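Local coordinates for protein thermoresistant glucokinase (Janibacter sp. HTCC2649, PDB 4EUN) that probably phosphorylates gluconate at the expense of ATP, as a sugar kinase of the P-loop type, at residues 55-60 and 105-110. Sequence-based numbering, arbitrary orientation. Where two conformers were deposited one is given.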
loop_
_atom_site.group_PDB
_atom_site.type_symbol
_atom_site.label_atom_id
_atom_site.label_comp_id
_atom_site.label_asym_id
_atom_site.label_seq_id
_atom_site.Cartn_x
_atom_site.Cartn_y
_atom_site.Cartn_z
ATOM N N LEU A 55 -1.983 -12.662 0.822
ATOM C CA LEU A 55 -0.645 -12.086 0.811
ATOM C C LEU A 55 -0.679 -10.693 1.448
ATOM O O LEU A 55 -1.648 -9.950 1.263
ATOM C CB LEU A 55 -0.115 -11.993 -0.620
ATOM C CG LEU A 55 0.690 -13.164 -1.188
ATOM C CD1 LEU A 55 0.071 -14.501 -0.888
ATOM C CD2 LEU A 55 0.843 -12.980 -2.693
ATOM N N GLU A 56 0.364 -10.333 2.197
ATOM C CA GLU A 56 0.407 -8.999 2.805
ATOM C C GLU A 56 0.853 -7.988 1.769
ATOM O O GLU A 56 1.933 -8.118 1.214
ATOM C CB GLU A 56 1.402 -8.927 3.961
ATOM C CG GLU A 56 1.469 -7.513 4.543
ATOM C CD GLU A 56 2.432 -7.359 5.696
ATOM O OE1 GLU A 56 3.058 -8.362 6.107
ATOM O OE2 GLU A 56 2.551 -6.213 6.195
ATOM N N PHE A 57 0.038 -6.960 1.561
ATOM C CA PHE A 57 0.352 -5.938 0.568
ATOM C C PHE A 57 1.187 -4.823 1.180
ATOM O O PHE A 57 0.900 -4.345 2.275
ATOM C CB PHE A 57 -0.955 -5.372 -0.001
ATOM C CG PHE A 57 -0.782 -4.106 -0.795
ATOM C CD1 PHE A 57 -0.004 -4.085 -1.946
ATOM C CD2 PHE A 57 -1.420 -2.944 -0.401
ATOM C CE1 PHE A 57 0.143 -2.917 -2.662
ATOM C CE2 PHE A 57 -1.283 -1.779 -1.127
ATOM C CZ PHE A 57 -0.499 -1.767 -2.259
ATOM N N ALA A 58 2.227 -4.401 0.461
ATOM C CA ALA A 58 2.973 -3.206 0.848
ATOM C C ALA A 58 3.377 -2.424 -0.392
ATOM O O ALA A 58 3.585 -2.987 -1.461
ATOM C CB ALA A 58 4.206 -3.571 1.645
ATOM N N GLU A 59 3.504 -1.115 -0.215
ATOM C CA GLU A 59 3.906 -0.217 -1.279
ATOM C C GLU A 59 5.390 0.076 -1.105
ATOM O O GLU A 59 5.789 0.631 -0.084
ATOM C CB GLU A 59 3.097 1.069 -1.143
ATOM C CG GLU A 59 2.474 1.528 -2.433
ATOM C CD GLU A 59 3.517 1.995 -3.415
ATOM O OE1 GLU A 59 3.365 1.725 -4.625
ATOM O OE2 GLU A 59 4.496 2.633 -2.970
ATOM N N ALA A 60 6.207 -0.314 -2.085
ATOM C CA ALA A 60 7.659 -0.213 -1.936
ATOM C C ALA A 60 8.191 1.214 -1.787
ATOM O O ALA A 60 9.218 1.409 -1.142
ATOM C CB ALA A 60 8.388 -0.926 -3.081
ATOM N N ILE A 105 3.136 -9.384 -1.028
ATOM C CA ILE A 105 3.117 -8.825 -2.378
ATOM C C ILE A 105 3.383 -7.329 -2.273
ATOM O O ILE A 105 2.732 -6.616 -1.507
ATOM C CB ILE A 105 1.798 -9.135 -3.136
ATOM C CG1 ILE A 105 1.843 -8.581 -4.560
ATOM C CG2 ILE A 105 0.554 -8.617 -2.374
ATOM C CD1 ILE A 105 0.749 -9.170 -5.451
ATOM N N ILE A 106 4.358 -6.845 -3.039
ATOM C CA ILE A 106 4.709 -5.431 -2.996
ATOM C C ILE A 106 4.653 -4.837 -4.390
ATOM O O ILE A 106 4.909 -5.525 -5.377
ATOM C CB ILE A 106 6.112 -5.194 -2.387
ATOM C CG1 ILE A 106 7.208 -5.764 -3.270
ATOM C CG2 ILE A 106 6.196 -5.793 -0.975
ATOM C CD1 ILE A 106 8.603 -5.521 -2.712
ATOM N N THR A 107 4.327 -3.549 -4.469
ATOM C CA THR A 107 4.412 -2.836 -5.740
ATOM C C THR A 107 5.736 -2.107 -5.816
ATOM O O THR A 107 6.118 -1.446 -4.856
ATOM C CB THR A 107 3.291 -1.811 -5.857
ATOM O OG1 THR A 107 3.252 -1.022 -4.662
ATOM C CG2 THR A 107 1.950 -2.504 -6.010
ATOM N N CYS A 108 6.425 -2.226 -6.952
ATOM C CA CYS A 108 7.664 -1.489 -7.207
ATOM C C CYS A 108 7.566 -0.716 -8.514
ATOM O O CYS A 108 6.917 -1.167 -9.457
ATOM C CB CYS A 108 8.850 -2.445 -7.355
ATOM S SG CYS A 108 9.349 -3.268 -5.848
ATOM N N SER A 109 8.252 0.422 -8.592
ATOM C CA SER A 109 8.437 1.112 -9.868
ATOM C C SER A 109 9.415 0.322 -10.744
ATOM O O SER A 109 9.638 -0.868 -10.518
ATOM C CB SER A 109 8.947 2.530 -9.631
ATOM O OG SER A 109 10.012 2.521 -8.702
ATOM N N ALA A 110 9.992 0.971 -11.760
ATOM C CA ALA A 110 10.826 0.265 -12.734
ATOM C C ALA A 110 12.049 -0.370 -12.084
ATOM O O ALA A 110 12.719 0.253 -11.258
ATOM C CB ALA A 110 11.254 1.198 -13.827
#
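Thr107 and Glu59, paired across two parallel strands, join through their side chains: in one of two conformers of Glu59, Thr107 OG1 donates to Glu59 OE1 at 2.7 Å, reaching the carboxylate from above its plane, while the other oxygen, OE2, accepts the amide of Asp61. The Glu59 chain of this conformer bends at chi2 (-69°), which brings OE1 to the threonine hydroxyl. That hydroxyl lies between the backbone N and carbonyl carbon of Thr107 (chi1 50°), with CG2 anti to the carbonyl carbon, where it meets the edge of the Phe57 ring near its plane, 3.8 Å from CE1. At the start of the pairing, Ile105 CG2 lies 3.9 Å from Leu55 CB, the two side chains crossing at about a right angle. The reverse side of the sheet carries Ala58 and Ile106, whose CB and CG2 lie 4.0 Å apart.

Backbone bonds fix this register. Ile105 N donates to Glu56 O in a nearly straight bond (173°), Ile105 O accepts Ala58 N, Ala58 O accepts Thr107 N, and Thr107 O takes Ala60 N at 3.0 Å just past the end of strand 56-59. Strand 56-59 is the outermost within the chain and 104-108 its neighbour in a five-stranded parallel sheet of order 2-3-1-4-5, the core of a P-loop kinase fold; 104-108 is in turn bonded to 31-35, which leads into the probable Walker A loop.

Helix 42-53 packs over the side bearing Phe57, Ile105 and Thr107, with Lys42 and Ala46 touching Thr107, and a sulfate lies about 5 Å from the Glu59 side chain. On the other side Trp93 of helix 80-99 rests against Ala58 and Ile106, the extended Glu56 side chain carries its carboxylate to a salt bridge with Arg97, and Phe57 packs on Glu59 of the second subunit.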